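Local coordinates for protein 4-dehydrase (PDB 2PO3) that probably acts as a pyridoxal-phosphate-dependent aminotransferase on a TDP-linked sugar in the biosynthesis of desosamine, at residues A[257-260]-A[261-264]; A[270-273]-A[274-277]. All coordinates share one frame; numbering follows the deposited sequence.

Contact 1 (A[257-260]-A[261-264]); sequences DAFP and EVID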
ATOM      1  N   ASP A 257      16.320   2.863 -15.288  1.00 21.94           N
ATOM      2  CA  ASP A 257      17.249   3.470 -16.210  1.00 23.73           C
ATOM      3  C   ASP A 257      18.675   3.330 -15.742  1.00 33.52           C
ATOM      4  O   ASP A 257      19.574   3.170 -16.562  1.00 33.56           O
ATOM      5  CB  ASP A 257      16.932   4.982 -16.473  1.00 24.53           C
ATOM      6  CG  ASP A 257      15.684   5.304 -17.304  1.00 34.34           C
ATOM      7  OD1 ASP A 257      15.100   4.474 -17.992  1.00 33.69           O
ATOM      8  OD2 ASP A 257      15.298   6.574 -17.238  1.00 30.72           O
ATOM      9  N   ALA A 258      18.878   3.404 -14.421  1.00 31.72           N
ATOM     10  CA  ALA A 258      20.213   3.309 -13.822  1.00 27.40           C
ATOM     11  C   ALA A 258      20.682   1.891 -13.530  1.00 24.99           C
ATOM     12  O   ALA A 258      21.844   1.655 -13.157  1.00 26.62           O
ATOM     13  CB  ALA A 258      20.218   4.106 -12.512  1.00 25.58           C
ATOM     14  N   PHE A 259      19.742   0.971 -13.674  1.00 21.44           N
ATOM     15  CA  PHE A 259      19.962  -0.417 -13.375  1.00 26.59           C
ATOM     16  C   PHE A 259      21.253  -1.028 -13.937  1.00 35.55           C
ATOM     17  O   PHE A 259      22.090  -1.625 -13.251  1.00 28.80           O
ATOM     18  CB  PHE A 259      18.683  -1.226 -13.637  1.00 31.03           C
ATOM     19  CG  PHE A 259      18.638  -2.572 -12.937  1.00 35.05           C
ATOM     20  CD1 PHE A 259      19.356  -2.781 -11.756  1.00 32.91           C
ATOM     21  CD2 PHE A 259      17.863  -3.615 -13.455  1.00 29.52           C
ATOM     22  CE1 PHE A 259      19.315  -4.002 -11.083  1.00 25.54           C
ATOM     23  CE2 PHE A 259      17.804  -4.844 -12.798  1.00 28.78           C
ATOM     24  CZ  PHE A 259      18.541  -5.032 -11.624  1.00 26.86           C
ATOM     25  N   PRO A 260      21.426  -0.872 -15.226  1.00 30.62           N
ATOM     26  CA  PRO A 260      22.593  -1.429 -15.858  1.00 25.21           C
ATOM     27  C   PRO A 260      23.907  -1.032 -15.207  1.00 23.89           C
ATOM     28  O   PRO A 260      24.805  -1.830 -14.989  1.00 27.63           O
ATOM     29  CB  PRO A 260      22.483  -1.117 -17.356  1.00 24.27           C
ATOM     30  CG  PRO A 260      21.087  -0.541 -17.574  1.00 30.34           C
ATOM     31  CD  PRO A 260      20.486  -0.268 -16.203  1.00 27.72           C
ATOM     32  N   GLU A 261      24.012   0.213 -14.867  1.00 23.84           N
ATOM     33  CA  GLU A 261      25.191   0.711 -14.248  1.00 29.10           C
ATOM     34  C   GLU A 261      25.266   0.286 -12.789  1.00 25.30           C
ATOM     35  O   GLU A 261      26.352   0.111 -12.265  1.00 23.69           O
ATOM     36  CB  GLU A 261      25.233   2.223 -14.488  1.00 33.65           C
ATOM     37  CG  GLU A 261      26.237   2.999 -13.626  1.00 70.10           C
ATOM     38  CD  GLU A 261      25.831   4.443 -13.448  1.00100.00           C
ATOM     39  OE1 GLU A 261      25.120   5.057 -14.242  1.00100.00           O
ATOM     40  OE2 GLU A 261      26.316   4.956 -12.330  1.00100.00           O
ATOM     41  N   VAL A 262      24.123   0.094 -12.140  1.00 26.02           N
ATOM     42  CA  VAL A 262      24.091  -0.337 -10.747  1.00 21.81           C
ATOM     43  C   VAL A 262      24.644  -1.763 -10.672  1.00 21.13           C
ATOM     44  O   VAL A 262      25.491  -2.143  -9.852  1.00 20.04           O
ATOM     45  CB  VAL A 262      22.642  -0.300 -10.288  1.00 18.06           C
ATOM     46  CG1 VAL A 262      22.428  -1.332  -9.193  1.00 23.72           C
ATOM     47  CG2 VAL A 262      22.222   1.114  -9.866  1.00 13.39           C
ATOM     48  N   ILE A 263      24.162  -2.594 -11.586  1.00 17.90           N
ATOM     49  CA  ILE A 263      24.642  -3.965 -11.598  1.00 21.50           C
ATOM     50  C   ILE A 263      26.154  -4.050 -11.719  1.00 31.26           C
ATOM     51  O   ILE A 263      26.826  -4.839 -11.058  1.00 33.66           O
ATOM     52  CB  ILE A 263      23.996  -4.720 -12.744  1.00 26.43           C
ATOM     53  CG1 ILE A 263      22.516  -4.832 -12.484  1.00 23.87           C
ATOM     54  CG2 ILE A 263      24.536  -6.146 -12.858  1.00 29.98           C
ATOM     55  CD1 ILE A 263      22.028  -6.201 -12.928  1.00 31.80           C
ATOM     56  N   ASP A 264      26.680  -3.217 -12.608  1.00 35.58           N
ATOM     57  CA  ASP A 264      28.095  -3.148 -12.885  1.00 33.06           C
ATOM     58  C   ASP A 264      28.825  -2.788 -11.642  1.00 30.56           C
ATOM     59  O   ASP A 264      29.811  -3.445 -11.327  1.00 21.72           O
ATOM     60  CB  ASP A 264      28.445  -2.092 -13.939  1.00 35.82           C
ATOM     61  CG  ASP A 264      28.154  -2.596 -15.317  1.00 47.01           C
ATOM     62  OD1 ASP A 264      28.078  -3.787 -15.580  1.00 66.11           O
ATOM     63  OD2 ASP A 264      27.951  -1.627 -16.179  1.00 67.33           O
TER
HETATM   64  O   HOH W   1      22.938   2.670 -16.368  1.00 61.02           O
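The carbonyl oxygen of Phe259 takes two backbone N-H groups from the following turn. Ile263 N lies 2.8 Å from Phe259 O, and its bond is nearly straight at 171°. Val262 N is 2.9 Å from the same oxygen, but this second bond is weak and strongly bent. The main bond of Val262 N goes to Ala258 O at 2.9 Å, with the donor in the carbonyl plane. Proline has no N-H at 260, and the helix kinks there. Pro260 O receives a weak bond from Asp264 N. A water bridges the kinked turn, weakly bonded to both Asp257 O and Glu261 N.

The main side-chain contact is the pair Phe259 and Ile263, one helical turn apart. Phe259 CB points away from the following turn, but CG anti to the backbone N (chi1 -160°) swings the ring end forward to Ile263. Ile263 CD1 sits over one ring face, 4.2 Å from the Phe259 centroid, in a CH-pi contact. Ile263 CG1 approaches Phe259 CE1 to 3.6 Å. Val262 CG1 meets the same ring at its edge, 4.3 Å from Phe259 CD1. The ring is bordered by aliphatic carbon on a face and at an edge.

The side chain of Phe259 is buried, about 8 Å from that of Lys200, predicted to carry the cofactor but not attached to it here. It also packs on Leu176, Ala201 and Val202. Asp257 forms salt bridges to Arg37 of helix 31-44 and Arg60 of helix 52-65. Helix 246-276 is tied to two earlier helices by charge, while its inner side rests on loops.

Contact 2 (A[270-273]-A[274-277]); sequences HAAY and REHL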
ATOM      1  N   HIS A 270      31.548  -6.408  -5.564  1.00 21.05           N
ATOM      2  CA  HIS A 270      31.625  -7.782  -5.099  1.00 20.91           C
ATOM      3  C   HIS A 270      33.015  -8.367  -5.264  1.00 27.03           C
ATOM      4  O   HIS A 270      33.590  -8.988  -4.364  1.00 26.20           O
ATOM      5  CB  HIS A 270      30.521  -8.697  -5.696  1.00 19.73           C
ATOM      6  CG  HIS A 270      30.715 -10.197  -5.534  1.00 27.66           C
ATOM      7  ND1 HIS A 270      30.181 -10.902  -4.453  1.00 28.32           N
ATOM      8  CD2 HIS A 270      31.371 -11.116  -6.315  1.00 35.24           C
ATOM      9  CE1 HIS A 270      30.511 -12.192  -4.587  1.00 29.78           C
ATOM     10  NE2 HIS A 270      31.234 -12.352  -5.690  1.00 34.86           N
ATOM     11  N   ALA A 271      33.551  -8.168  -6.454  1.00 25.73           N
ATOM     12  CA  ALA A 271      34.870  -8.692  -6.694  1.00 28.49           C
ATOM     13  C   ALA A 271      35.857  -8.086  -5.708  1.00 30.37           C
ATOM     14  O   ALA A 271      36.745  -8.779  -5.202  1.00 36.35           O
ATOM     15  CB  ALA A 271      35.259  -8.508  -8.149  1.00 29.19           C
ATOM     16  N   ALA A 272      35.669  -6.788  -5.448  1.00 20.93           N
ATOM     17  CA  ALA A 272      36.534  -6.071  -4.536  1.00 19.16           C
ATOM     18  C   ALA A 272      36.522  -6.677  -3.167  1.00 28.20           C
ATOM     19  O   ALA A 272      37.558  -6.839  -2.531  1.00 29.66           O
ATOM     20  CB  ALA A 272      36.158  -4.602  -4.423  1.00 19.52           C
ATOM     21  N   TYR A 273      35.326  -7.000  -2.700  1.00 27.28           N
ATOM     22  CA  TYR A 273      35.257  -7.586  -1.385  1.00 24.51           C
ATOM     23  C   TYR A 273      35.919  -8.936  -1.431  1.00 25.63           C
ATOM     24  O   TYR A 273      36.660  -9.299  -0.530  1.00 28.69           O
ATOM     25  CB  TYR A 273      33.807  -7.809  -0.907  1.00 21.50           C
ATOM     26  CG  TYR A 273      33.113  -6.632  -0.218  1.00 20.82           C
ATOM     27  CD1 TYR A 273      32.062  -5.954  -0.847  1.00 19.75           C
ATOM     28  CD2 TYR A 273      33.480  -6.226   1.066  1.00 14.41           C
ATOM     29  CE1 TYR A 273      31.390  -4.894  -0.231  1.00 17.86           C
ATOM     30  CE2 TYR A 273      32.837  -5.162   1.699  1.00 15.65           C
ATOM     31  CZ  TYR A 273      31.781  -4.503   1.053  1.00 27.74           C
ATOM     32  OH  TYR A 273      31.123  -3.454   1.672  1.00 16.39           O
ATOM     33  N   ARG A 274      35.638  -9.697  -2.485  1.00 22.41           N
ATOM     34  CA  ARG A 274      36.226 -11.038  -2.571  1.00 25.22           C
ATOM     35  C   ARG A 274      37.716 -10.991  -2.419  1.00 31.36           C
ATOM     36  O   ARG A 274      38.357 -11.729  -1.656  1.00 30.76           O
ATOM     37  CB  ARG A 274      35.901 -11.730  -3.880  1.00 30.19           C
ATOM     38  CG  ARG A 274      35.721 -13.237  -3.758  1.00 47.72           C
ATOM     39  CD  ARG A 274      35.431 -13.901  -5.101  1.00 38.71           C
ATOM     40  NE  ARG A 274      35.959 -13.134  -6.244  1.00100.00           N
ATOM     41  CZ  ARG A 274      35.213 -12.677  -7.279  1.00100.00           C
ATOM     42  NH1 ARG A 274      35.729 -11.980  -8.308  1.00 57.68           N
ATOM     43  NH2 ARG A 274      33.903 -12.939  -7.269  1.00100.00           N
ATOM     44  N   GLU A 275      38.279 -10.080  -3.174  1.00 33.90           N
ATOM     45  CA  GLU A 275      39.706  -9.924  -3.126  1.00 38.73           C
ATOM     46  C   GLU A 275      40.208  -9.408  -1.775  1.00 34.50           C
ATOM     47  O   GLU A 275      41.201  -9.901  -1.250  1.00 39.05           O
ATOM     48  CB  GLU A 275      40.216  -9.095  -4.323  1.00 42.73           C
ATOM     49  CG  GLU A 275      39.870  -7.610  -4.168  1.00 80.30           C
ATOM     50  CD  GLU A 275      40.871  -6.705  -4.829  1.00100.00           C
ATOM     51  OE1 GLU A 275      42.074  -6.841  -4.695  1.00100.00           O
ATOM     52  OE2 GLU A 275      40.307  -5.771  -5.574  1.00100.00           O
ATOM     53  N   HIS A 276      39.543  -8.422  -1.192  1.00 25.23           N
ATOM     54  CA  HIS A 276      40.000  -7.924   0.094  1.00 26.58           C
ATOM     55  C   HIS A 276      39.800  -8.854   1.274  1.00 32.33           C
ATOM     56  O   HIS A 276      40.314  -8.577   2.359  1.00 36.71           O
ATOM     57  CB  HIS A 276      39.377  -6.586   0.485  1.00 32.21           C
ATOM     58  CG  HIS A 276      39.886  -5.571  -0.444  1.00 45.34           C
ATOM     59  ND1 HIS A 276      41.251  -5.403  -0.605  1.00 50.90           N
ATOM     60  CD2 HIS A 276      39.227  -4.722  -1.264  1.00 50.87           C
ATOM     61  CE1 HIS A 276      41.407  -4.456  -1.508  1.00 51.93           C
ATOM     62  NE2 HIS A 276      40.214  -4.026  -1.919  1.00 54.12           N
ATOM     63  N   LEU A 277      39.035  -9.919   1.092  1.00 25.46           N
ATOM     64  CA  LEU A 277      38.773 -10.839   2.213  1.00 27.78           C
ATOM     65  C   LEU A 277      39.311 -12.223   1.944  1.00 26.76           C
ATOM     66  O   LEU A 277      38.982 -13.230   2.580  1.00 30.20           O
ATOM     67  CB  LEU A 277      37.266 -10.868   2.540  1.00 25.38           C
ATOM     68  CG  LEU A 277      36.764  -9.525   3.047  1.00 20.43           C
ATOM     69  CD1 LEU A 277      35.265  -9.587   2.912  1.00 23.52           C
ATOM     70  CD2 LEU A 277      37.191  -9.283   4.496  1.00 25.17           C
TER
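His270 and Arg274 meet one helical turn apart. Arg274 NH2 lies near the plane of the imidazole, at its edge, 3.2 Å from His270 NE2. The guanidinium and ring planes are 75° apart. Arg274 bends at chi3 (26°), which folds the chain back along the helix. One guanidinium face then lies against Ala271 CA, and Arg274 NH1 is 3.5 Å from Ala271 CB.

Backbone bonds run from Arg274 N to His270 O and from Glu275 N to Ala271 O. His276 N adds a third, 2.9 Å from Ala272 O. His276 sets CG opposite its carbonyl carbon (chi1 -67°), and its CD2 comes 3.0 Å from Ala272 O. The His276 side chain also packs on Ala376 of helix 369-394. With an alanine here, Ala272 O would probably lose the ring carbon beside it, and a gap would open next to Ala376.

The helix ends here: Leu277 N bonds only weakly to Tyr273 O. Leu277 CD1 packs against Tyr273 CD2 at 4.2 Å, while Tyr273 OH bonds to Pro362 O. Tyr273 and Leu277 thus give buried apolar packing. The exposed Arg274 lies beside buried His270, and its charge would probably disfavour a positive charge on that imidazole.

Overall arrangement
Both contacts lie on helix 246-276, in series along the chain. Their centres are about 20 Å apart and their nearest atoms about 7 Å, so they do not touch. Each is partly buried. Contact 1 lies closer to the centre of the chain and near the predicted cofactor lysine. Its side-chain contacts are aromatic and aliphatic, and its backbone is disturbed by a proline. Contact 2 lies away from the annotated sites, where the helix ends. Its backbone bonding is regular until the last turn, and its side-chain contacts include histidine and arginine groups. Its outer partners include helix 369-394 and strand 283-285. In 257-264, Phe259 and Val262 rest on loops, and Asp257 is salt-bridged to helices 31-44 and 52-65.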